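Local coordinates for Pgp2 (Campylobacter jejuni subsp. jejuni, PDB 6XJ6), which directs the helical shape of the cell through peptidoglycan binding by a pocket on its accessory NTF2 domain, and probably acts as an LD-carboxypeptidase, at residues 11-16 with 20-25; 101-106 with 270-275; 180-185 with 196-201. All coordinates share one frame; numbering follows the deposited sequence.

Interaction 1 (11-16 with 20-25); sequences SEIGDK and LGYYDD
Ile-13 lays its CG1 methylene over one face of the Tyr-22 ring, 3.9 Å from the ring centroid and only 15° off the normal. This is a CH-pi contact, and it leans toward the hydroxyl end, with Ile-13 CG1 3.8 Å from Tyr-22 CZ. Lys-16 CD meets the edge of the ring, near its plane and 4.1 Å from Tyr-22 CE1, while Glu-12 sets CB beside the hydroxyl, 3.9 Å from Tyr-22 OH, and turns its carboxylate away. Tyr-22 holds CG anti to its own N (chi1 -177°), a torsion that swings the ring across to helix 6-13. It lies on the short strand 22-23, which pairs antiparallel with strand 232-240 through Ile-238, so the contact sets helix 6-13 against an edge of that sheet and, through Ile-173, against helix 170-188.

Lysine suits its position because its aliphatic stem passes the tyrosine edge while its amine turns back to the helix end. Lys-16 NZ donates to Glu-12 O at 3.0 Å, in the carbonyl plane, and to Ile-13 O at 3.2 Å from above that carbonyl's plane. The opposite face of Ile-13 O receives Lys-16 N, closing a type II' turn whose second residue, Gly-14, adopts positive phi. A cationic group there is probably favourable electrostatically, so one lysine combines apolar packing with two hydrogen bonds to the last carbonyls of helix 6-13.

Interaction 2 (101-106 with 270-275); sequences YPNLLD and ILYVKI
Tyr-272 slides its ring beneath the start of helix 104-108, so that Leu-105 CB sits over one face, 4.2 Å from the ring centroid and 23° off the normal. This CH-pi contact is offset toward the CG side of the ring. Leu-104 approaches obliquely from the same segment, its CB 3.9 Å from Tyr-272 CE1. At the phenol end, Asn-103 CB comes to 3.6 Å from Tyr-272 OH, and Asn-103 ND2 stands 3.8 Å from Tyr-272 CE2, the amide and ring planes being 34° apart.

That amide has another task. Asn-103 is the N-cap of the helix, and its chi1 of 68° tucks CG in over the backbone, between N and C, which turns OD1 back over the first turn. Asn-103 OD1 accepts a nearly straight bond from Asp-106 N at 2.9 Å, and Asp-106 OD2 accepts in return from Asn-103 N at 3.0 Å, on its anti side. The pair is a capping box that fixes the start of helix 104-108. Packing of Tyr-272 against that start joins the YkuD catalytic region to the curled antiparallel sheet of the NTF2-like domain, in which strand 263-275 is flanked by its neighbours 249-260 and 285-286. Asparagine serves well here because its NH2 remains available to bond Tyr-241 OH, and Asp-106 OD2 is further held by Tyr-79 OH.

The leucine side chains meet the ring with their CB atoms, and Leu-105 also packs on Met-249 and Ala-285 of the sheet. Tyrosine adds a polar end to an otherwise apolar plate: a water bridges Tyr-272 OH, 2.7 Å away, to Leu-104 N, from which it accepts at 3.0 Å.

Interaction 3 (180-185 with 196-201); sequences LFTWKL and LSFYDE
Trp-183 and Tyr-199 share the polar link of this contact: the indole NE1 of Trp-183 donates to Tyr-199 OH at 3.1 Å, with an N-H...O angle of 150°. The oxygen lies at the indole edge, close to its plane, as the direction of that N-H requires. Tyr-199 OH is also bonded to Glu-286 OE1, so the phenol connects the tryptophan of helix 170-188 to a carboxylate near the chain end.

The CH-pi contact belongs to Phe-198. Trp-183 CB stands over one face of its ring, 4.0 Å from the centroid, while Ser-197 OG lies above the opposite face. Apolar packing extends this at the ring edge, where Thr-182 CG2 reaches Phe-198 CZ at 3.7 Å; the threonine keeps its hydroxyl for Ala-178 O, one turn back, and spends its methyl on the phenylalanine.

The aromatic rings themselves meet obliquely. The five-membered ring of Trp-183 and the Phe-198 ring have centroids 5.7 Å apart and planes inclined at 79°, and Tyr-199 is oblique to the indole as well. Trp-183 CG is anti to the backbone N (chi1 167°), which carries the indole past Phe-198 to the phenol.

A type I turn, Leu-196 to Tyr-199, delivers the two aromatic residues in sequence after helix 192-196. With Trp-183 they form an aromatic cluster, and Ile-283 and Phe-233 pack against its tryptophan. The cluster belongs to the core of the NTF2-like fold, where the long helix packs into a curved antiparallel sheet.

In the fold
Interactions 2 and 3 touch, with centres about 16 Å apart, and meet across strand 263-275. Tyr-272 faces the catalytic region in interaction 2, whereas Leu-271 points the other way, its CD1 3.8 Å from Leu-180 CD1 and 3.9 Å from Trp-183 CZ3. Separately, a salt bridge between Lys-274 and Asp-200 adds a second tie, and along the chain interaction 3 is nested within the loop closed by interaction 2. Interaction 1 stands apart, its centre about 21 Å from that of interaction 2 and about 22 Å from that of interaction 3, though it reaches the same sheet as interaction 2. All three lie away from the predicted catalytic pair, His-119 and Cys-136.

Interaction 1 (11-16 with 20-25)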
loop_
_atom_site.group_PDB
_atom_site.type_symbol
_atom_site.label_atom_id
_atom_site.label_comp_id
_atom_site.label_asym_id
_atom_site.label_seq_id
_atom_site.Cartn_x
_atom_site.Cartn_y
_atom_site.Cartn_z
ATOM N N SER A 11 -16.674 13.518 9.315
ATOM C CA SER A 11 -16.487 14.899 9.742
ATOM C C SER A 11 -15.014 15.289 9.706
ATOM O O SER A 11 -14.668 16.393 9.268
ATOM C CB SER A 11 -17.064 15.084 11.146
ATOM O OG SER A 11 -16.816 16.386 11.628
ATOM N N GLU A 12 -14.132 14.391 10.157
ATOM C CA GLU A 12 -12.703 14.681 10.143
ATOM C C GLU A 12 -12.192 14.855 8.720
ATOM O O GLU A 12 -11.373 15.744 8.451
ATOM C CB GLU A 12 -11.938 13.555 10.839
ATOM C CG GLU A 12 -12.274 13.392 12.305
ATOM C CD GLU A 12 -11.884 14.603 13.126
ATOM O OE1 GLU A 12 -10.672 14.819 13.327
ATOM O OE2 GLU A 12 -12.792 15.343 13.560
ATOM N N ILE A 13 -12.656 14.008 7.798
ATOM C CA ILE A 13 -12.225 14.100 6.407
ATOM C C ILE A 13 -12.731 15.389 5.776
ATOM O O ILE A 13 -12.009 16.051 5.020
ATOM C CB ILE A 13 -12.688 12.854 5.627
ATOM C CG1 ILE A 13 -11.924 11.617 6.098
ATOM C CG2 ILE A 13 -12.502 13.048 4.125
ATOM C CD1 ILE A 13 -12.586 10.320 5.710
ATOM N N GLY A 14 -13.974 15.759 6.065
ATOM C CA GLY A 14 -14.515 16.982 5.505
ATOM C C GLY A 14 -14.451 16.977 3.992
ATOM O O GLY A 14 -14.763 15.979 3.332
ATOM N N ASP A 15 -14.031 18.108 3.428
ATOM C CA ASP A 15 -13.958 18.281 1.985
ATOM C C ASP A 15 -12.573 17.975 1.430
ATOM O O ASP A 15 -12.266 18.365 0.300
ATOM C CB ASP A 15 -14.391 19.698 1.603
ATOM C CG ASP A 15 -15.833 19.975 1.954
ATOM O OD1 ASP A 15 -16.635 19.016 1.986
ATOM O OD2 ASP A 15 -16.164 21.149 2.201
ATOM N N LYS A 16 -11.737 17.280 2.195
ATOM C CA LYS A 16 -10.394 16.961 1.733
ATOM C C LYS A 16 -10.441 16.053 0.511
ATOM O O LYS A 16 -11.347 15.233 0.349
ATOM C CB LYS A 16 -9.611 16.271 2.846
ATOM C CG LYS A 16 -9.305 17.188 4.004
ATOM C CD LYS A 16 -8.813 16.435 5.221
ATOM C CE LYS A 16 -8.810 17.324 6.469
ATOM N NZ LYS A 16 -10.154 17.882 6.818
ATOM N N LEU A 20 -6.545 9.801 -3.545
ATOM C CA LEU A 20 -5.341 8.978 -3.569
ATOM C C LEU A 20 -4.955 8.483 -2.183
ATOM O O LEU A 20 -3.836 7.984 -2.000
ATOM C CB LEU A 20 -4.179 9.738 -4.203
ATOM C CG LEU A 20 -4.412 10.181 -5.646
ATOM C CD1 LEU A 20 -3.208 10.949 -6.169
ATOM C CD2 LEU A 20 -4.736 8.994 -6.554
ATOM N N GLY A 21 -5.859 8.589 -1.224
ATOM C CA GLY A 21 -5.620 8.184 0.146
ATOM C C GLY A 21 -5.806 9.336 1.119
ATOM O O GLY A 21 -5.871 10.507 0.749
ATOM N N TYR A 22 -5.872 8.958 2.392
ATOM C CA TYR A 22 -5.995 9.877 3.518
ATOM C C TYR A 22 -4.774 9.640 4.396
ATOM O O TYR A 22 -4.582 8.528 4.903
ATOM C CB TYR A 22 -7.291 9.561 4.263
ATOM C CG TYR A 22 -7.671 10.436 5.440
ATOM C CD1 TYR A 22 -7.607 11.819 5.373
ATOM C CD2 TYR A 22 -8.155 9.861 6.607
ATOM C CE1 TYR A 22 -7.986 12.601 6.453
ATOM C CE2 TYR A 22 -8.538 10.631 7.688
ATOM C CZ TYR A 22 -8.452 12.000 7.607
ATOM O OH TYR A 22 -8.832 12.768 8.689
ATOM N N TYR A 23 -3.934 10.662 4.542
ATOM C CA TYR A 23 -2.619 10.524 5.151
ATOM C C TYR A 23 -2.478 11.445 6.355
ATOM O O TYR A 23 -2.911 12.603 6.333
ATOM C CB TYR A 23 -1.524 10.830 4.122
ATOM C CG TYR A 23 -1.629 9.913 2.935
ATOM C CD1 TYR A 23 -1.052 8.657 2.969
ATOM C CD2 TYR A 23 -2.356 10.271 1.800
ATOM C CE1 TYR A 23 -1.169 7.794 1.915
ATOM C CE2 TYR A 23 -2.476 9.401 0.727
ATOM C CZ TYR A 23 -1.881 8.158 0.801
ATOM O OH TYR A 23 -1.977 7.251 -0.235
ATOM N N ASP A 24 -1.820 10.937 7.394
ATOM C CA ASP A 24 -1.665 11.720 8.612
ATOM C C ASP A 24 -0.730 12.905 8.413
ATOM O O ASP A 24 -0.907 13.943 9.060
ATOM C CB ASP A 24 -1.161 10.827 9.741
ATOM C CG ASP A 24 -1.136 11.544 11.067
ATOM O OD1 ASP A 24 -2.220 11.818 11.617
ATOM O OD2 ASP A 24 -0.034 11.837 11.549
ATOM N N ASP A 25 0.251 12.787 7.519
ATOM C CA ASP A 25 1.180 13.869 7.221
ATOM C C ASP A 25 1.408 13.908 5.713
ATOM O O ASP A 25 0.808 13.140 4.955
ATOM C CB ASP A 25 2.482 13.699 8.019
ATOM C CG ASP A 25 3.383 14.925 7.956
ATOM O OD1 ASP A 25 2.864 16.063 8.018
ATOM O OD2 ASP A 25 4.617 14.749 7.836
#

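Interaction 2 (101-106 with 270-275)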
loop_
_atom_site.group_PDB
_atom_site.type_symbol
_atom_site.label_atom_id
_atom_site.label_comp_id
_atom_site.label_asym_id
_atom_site.label_seq_id
_atom_site.Cartn_x
_atom_site.Cartn_y
_atom_site.Cartn_z
ATOM N N TYR A 101 8.030 -4.002 -4.178
ATOM C CA TYR A 101 7.528 -5.295 -4.632
ATOM C C TYR A 101 8.524 -6.395 -4.261
ATOM O O TYR A 101 9.727 -6.255 -4.532
ATOM C CB TYR A 101 7.276 -5.348 -6.141
ATOM C CG TYR A 101 6.790 -6.727 -6.540
ATOM C CD1 TYR A 101 5.438 -7.040 -6.537
ATOM C CD2 TYR A 101 7.688 -7.734 -6.853
ATOM C CE1 TYR A 101 4.993 -8.309 -6.853
ATOM C CE2 TYR A 101 7.249 -9.005 -7.167
ATOM C CZ TYR A 101 5.899 -9.282 -7.172
ATOM O OH TYR A 101 5.445 -10.542 -7.481
ATOM N N PRO A 102 8.069 -7.515 -3.685
ATOM C CA PRO A 102 6.703 -7.867 -3.291
ATOM C C PRO A 102 6.371 -7.350 -1.903
ATOM O O PRO A 102 7.200 -7.420 -0.991
ATOM C CB PRO A 102 6.729 -9.401 -3.291
ATOM C CG PRO A 102 8.119 -9.733 -2.913
ATOM C CD PRO A 102 8.991 -8.653 -3.510
ATOM N N ASN A 103 5.162 -6.821 -1.747
ATOM C CA ASN A 103 4.707 -6.399 -0.435
ATOM C C ASN A 103 4.170 -7.608 0.331
ATOM O O ASN A 103 4.203 -8.749 -0.142
ATOM C CB ASN A 103 3.719 -5.236 -0.554
ATOM C CG ASN A 103 2.396 -5.633 -1.193
ATOM O OD1 ASN A 103 1.925 -6.756 -1.043
ATOM N ND2 ASN A 103 1.774 -4.688 -1.888
ATOM N N LEU A 104 3.692 -7.363 1.547
ATOM C CA LEU A 104 3.260 -8.468 2.398
ATOM C C LEU A 104 2.124 -9.255 1.755
ATOM O O LEU A 104 2.095 -10.487 1.826
ATOM C CB LEU A 104 2.835 -7.939 3.764
ATOM C CG LEU A 104 2.304 -8.994 4.731
ATOM C CD1 LEU A 104 3.386 -9.983 5.115
ATOM C CD2 LEU A 104 1.723 -8.306 5.955
ATOM N N LEU A 105 1.160 -8.564 1.146
ATOM C CA LEU A 105 0.053 -9.267 0.506
ATOM C C LEU A 105 0.559 -10.138 -0.637
ATOM O O LEU A 105 0.190 -11.312 -0.750
ATOM C CB LEU A 105 -0.988 -8.262 0.013
ATOM C CG LEU A 105 -2.218 -8.866 -0.667
ATOM C CD1 LEU A 105 -3.052 -9.682 0.308
ATOM C CD2 LEU A 105 -3.047 -7.762 -1.295
ATOM N N ASP A 106 1.410 -9.576 -1.492
ATOM C CA ASP A 106 2.063 -10.365 -2.531
ATOM C C ASP A 106 2.705 -11.610 -1.938
ATOM O O ASP A 106 2.548 -12.719 -2.463
ATOM C CB ASP A 106 3.144 -9.525 -3.211
ATOM C CG ASP A 106 2.587 -8.323 -3.964
ATOM O OD1 ASP A 106 1.483 -8.418 -4.533
ATOM O OD2 ASP A 106 3.285 -7.290 -4.005
ATOM N N ILE A 270 0.857 -2.911 9.275
ATOM C CA ILE A 270 0.227 -2.745 7.969
ATOM C C ILE A 270 -0.883 -3.774 7.844
ATOM O O ILE A 270 -0.683 -4.952 8.156
ATOM C CB ILE A 270 1.203 -2.905 6.787
ATOM C CG1 ILE A 270 2.486 -2.096 7.009
ATOM C CG2 ILE A 270 0.507 -2.479 5.502
ATOM C CD1 ILE A 270 3.539 -2.302 5.926
ATOM N N LEU A 271 -2.054 -3.324 7.405
ATOM C CA LEU A 271 -3.152 -4.199 7.030
ATOM C C LEU A 271 -3.442 -4.007 5.551
ATOM O O LEU A 271 -3.510 -2.872 5.066
ATOM C CB LEU A 271 -4.420 -3.873 7.827
ATOM C CG LEU A 271 -4.333 -3.915 9.353
ATOM C CD1 LEU A 271 -5.652 -3.484 9.966
ATOM C CD2 LEU A 271 -3.956 -5.299 9.841
ATOM N N TYR A 272 -3.605 -5.112 4.839
ATOM C CA TYR A 272 -4.149 -5.114 3.489
ATOM C C TYR A 272 -5.558 -5.668 3.608
ATOM O O TYR A 272 -5.744 -6.771 4.121
ATOM C CB TYR A 272 -3.278 -5.967 2.556
ATOM C CG TYR A 272 -1.895 -5.371 2.381
ATOM C CD1 TYR A 272 -0.895 -5.617 3.310
ATOM C CD2 TYR A 272 -1.612 -4.512 1.330
ATOM C CE1 TYR A 272 0.350 -5.045 3.189
ATOM C CE2 TYR A 272 -0.354 -3.936 1.194
ATOM C CZ TYR A 272 0.617 -4.205 2.129
ATOM O OH TYR A 272 1.856 -3.625 2.016
ATOM N N VAL A 273 -6.551 -4.885 3.186
ATOM C CA VAL A 273 -7.944 -5.202 3.467
ATOM C C VAL A 273 -8.790 -5.064 2.210
ATOM O O VAL A 273 -8.429 -4.380 1.254
ATOM C CB VAL A 273 -8.526 -4.309 4.593
ATOM C CG1 VAL A 273 -7.617 -4.304 5.817
ATOM C CG2 VAL A 273 -8.769 -2.875 4.104
ATOM N N LYS A 274 -9.937 -5.728 2.231
ATOM C CA LYS A 274 -11.015 -5.441 1.303
ATOM C C LYS A 274 -12.232 -4.990 2.099
ATOM O O LYS A 274 -12.309 -5.181 3.316
ATOM C CB LYS A 274 -11.371 -6.664 0.452
ATOM C CG LYS A 274 -11.924 -7.829 1.244
ATOM C CD LYS A 274 -12.240 -9.012 0.354
ATOM C CE LYS A 274 -12.650 -10.200 1.188
ATOM N NZ LYS A 274 -12.847 -11.429 0.370
ATOM N N ILE A 275 -13.178 -4.373 1.402
ATOM C CA ILE A 275 -14.487 -4.060 1.961
ATOM C C ILE A 275 -15.462 -5.089 1.414
ATOM O O ILE A 275 -15.632 -5.203 0.193
ATOM C CB ILE A 275 -14.929 -2.634 1.604
ATOM C CG1 ILE A 275 -13.960 -1.610 2.191
ATOM C CG2 ILE A 275 -16.318 -2.389 2.133
ATOM C CD1 ILE A 275 -14.233 -0.192 1.746
HETATM O O HOH W 1 4.035 -4.764 3.028
#

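Interaction 3 (180-185 with 196-201)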
loop_
_atom_site.group_PDB
_atom_site.type_symbol
_atom_site.label_atom_id
_atom_site.label_comp_id
_atom_site.label_asym_id
_atom_site.label_seq_id
_atom_site.Cartn_x
_atom_site.Cartn_y
_atom_site.Cartn_z
ATOM N N LEU A 180 -11.361 -0.146 11.833
ATOM C CA LEU A 180 -10.027 -0.265 12.415
ATOM C C LEU A 180 -10.065 -0.085 13.929
ATOM O O LEU A 180 -9.447 -0.855 14.672
ATOM C CB LEU A 180 -9.105 0.773 11.782
ATOM C CG LEU A 180 -7.655 0.784 12.270
ATOM C CD1 LEU A 180 -6.918 -0.453 11.787
ATOM C CD2 LEU A 180 -6.957 2.039 11.802
ATOM N N PHE A 181 -10.761 0.953 14.406
ATOM C CA PHE A 181 -10.785 1.204 15.843
ATOM C C PHE A 181 -11.699 0.232 16.581
ATOM O O PHE A 181 -11.494 -0.018 17.775
ATOM C CB PHE A 181 -11.118 2.673 16.116
ATOM C CG PHE A 181 -9.939 3.566 15.917
ATOM C CD1 PHE A 181 -9.024 3.756 16.936
ATOM C CD2 PHE A 181 -9.696 4.149 14.691
ATOM C CE1 PHE A 181 -7.909 4.541 16.750
ATOM C CE2 PHE A 181 -8.576 4.935 14.496
ATOM C CZ PHE A 181 -7.683 5.131 15.528
ATOM N N THR A 182 -12.692 -0.335 15.890
ATOM C CA THR A 182 -13.512 -1.385 16.484
ATOM C C THR A 182 -12.705 -2.664 16.638
ATOM O O THR A 182 -12.792 -3.349 17.666
ATOM C CB THR A 182 -14.741 -1.627 15.605
ATOM O OG1 THR A 182 -15.490 -0.406 15.478
ATOM C CG2 THR A 182 -15.640 -2.714 16.201
ATOM N N TRP A 183 -11.905 -2.990 15.622
ATOM C CA TRP A 183 -10.984 -4.117 15.701
ATOM C C TRP A 183 -9.955 -3.905 16.807
ATOM O O TRP A 183 -9.663 -4.827 17.580
ATOM C CB TRP A 183 -10.330 -4.263 14.326
ATOM C CG TRP A 183 -9.119 -5.153 14.187
ATOM C CD1 TRP A 183 -9.096 -6.516 14.094
ATOM C CD2 TRP A 183 -7.766 -4.719 14.044
ATOM N NE1 TRP A 183 -7.807 -6.954 13.932
ATOM C CE2 TRP A 183 -6.971 -5.869 13.894
ATOM C CE3 TRP A 183 -7.149 -3.465 14.035
ATOM C CZ2 TRP A 183 -5.587 -5.804 13.734
ATOM C CZ3 TRP A 183 -5.779 -3.400 13.887
ATOM C CH2 TRP A 183 -5.011 -4.564 13.739
ATOM N N LYS A 184 -9.419 -2.686 16.917
ATOM C CA LYS A 184 -8.487 -2.358 17.993
ATOM C C LYS A 184 -9.119 -2.595 19.360
ATOM O O LYS A 184 -8.490 -3.169 20.259
ATOM C CB LYS A 184 -8.054 -0.897 17.856
ATOM C CG LYS A 184 -7.106 -0.397 18.936
ATOM C CD LYS A 184 -6.807 1.080 18.733
ATOM C CE LYS A 184 -5.960 1.654 19.844
ATOM N NZ LYS A 184 -6.689 1.691 21.145
ATOM N N LEU A 185 -10.362 -2.146 19.542
ATOM C CA LEU A 185 -11.021 -2.321 20.831
ATOM C C LEU A 185 -11.227 -3.797 21.144
ATOM O O LEU A 185 -11.081 -4.224 22.296
ATOM C CB LEU A 185 -12.362 -1.586 20.835
ATOM C CG LEU A 185 -13.148 -1.674 22.148
ATOM C CD1 LEU A 185 -12.373 -1.012 23.277
ATOM C CD2 LEU A 185 -14.516 -1.037 22.007
ATOM N N LEU A 196 -12.168 -11.620 15.421
ATOM C CA LEU A 196 -12.125 -12.522 14.276
ATOM C C LEU A 196 -13.089 -12.125 13.166
ATOM O O LEU A 196 -12.870 -12.505 12.012
ATOM C CB LEU A 196 -12.419 -13.955 14.719
ATOM C CG LEU A 196 -11.372 -14.604 15.623
ATOM C CD1 LEU A 196 -11.864 -15.950 16.121
ATOM C CD2 LEU A 196 -10.049 -14.755 14.882
ATOM N N SER A 197 -14.142 -11.371 13.476
ATOM C CA SER A 197 -15.079 -10.945 12.441
ATOM C C SER A 197 -14.433 -10.041 11.399
ATOM O O SER A 197 -15.032 -9.820 10.339
ATOM C CB SER A 197 -16.268 -10.217 13.074
ATOM O OG SER A 197 -15.919 -8.907 13.487
ATOM N N PHE A 198 -13.244 -9.509 11.665
ATOM C CA PHE A 198 -12.573 -8.620 10.730
ATOM C C PHE A 198 -11.584 -9.341 9.830
ATOM O O PHE A 198 -10.838 -8.683 9.104
ATOM C CB PHE A 198 -11.875 -7.486 11.483
ATOM C CG PHE A 198 -12.830 -6.528 12.125
ATOM C CD1 PHE A 198 -13.070 -6.577 13.483
ATOM C CD2 PHE A 198 -13.510 -5.598 11.360
ATOM C CE1 PHE A 198 -13.952 -5.703 14.071
ATOM C CE2 PHE A 198 -14.400 -4.720 11.942
ATOM C CZ PHE A 198 -14.625 -4.775 13.300
ATOM N N TYR A 199 -11.574 -10.670 9.847
ATOM C CA TYR A 199 -10.713 -11.460 8.978
ATOM C C TYR A 199 -11.571 -12.224 7.983
ATOM O O TYR A 199 -12.668 -12.681 8.316
ATOM C CB TYR A 199 -9.831 -12.408 9.798
ATOM C CG TYR A 199 -8.860 -11.633 10.661
ATOM C CD1 TYR A 199 -7.576 -11.352 10.224
ATOM C CD2 TYR A 199 -9.245 -11.153 11.905
ATOM C CE1 TYR A 199 -6.696 -10.618 11.001
ATOM C CE2 TYR A 199 -8.379 -10.418 12.685
ATOM C CZ TYR A 199 -7.108 -10.155 12.240
ATOM O OH TYR A 199 -6.249 -9.416 13.016
ATOM N N ASP A 200 -11.082 -12.316 6.747
ATOM C CA ASP A 200 -11.817 -13.001 5.689
ATOM C C ASP A 200 -11.580 -14.497 5.826
ATOM O O ASP A 200 -10.480 -14.990 5.561
ATOM C CB ASP A 200 -11.388 -12.509 4.311
ATOM C CG ASP A 200 -12.164 -13.183 3.197
ATOM O OD1 ASP A 200 -11.926 -14.382 2.952
ATOM O OD2 ASP A 200 -13.044 -12.532 2.599
ATOM N N GLU A 201 -12.623 -15.219 6.225
ATOM C CA GLU A 201 -12.497 -16.641 6.503
ATOM C C GLU A 201 -11.962 -17.418 5.311
ATOM O O GLU A 201 -11.389 -18.498 5.495
ATOM C CB GLU A 201 -13.863 -17.191 6.910
ATOM C CG GLU A 201 -13.839 -18.627 7.391
ATOM C CD GLU A 201 -15.162 -19.057 7.991
ATOM O OE1 GLU A 201 -15.573 -20.214 7.759
ATOM O OE2 GLU A 201 -15.794 -18.232 8.688
#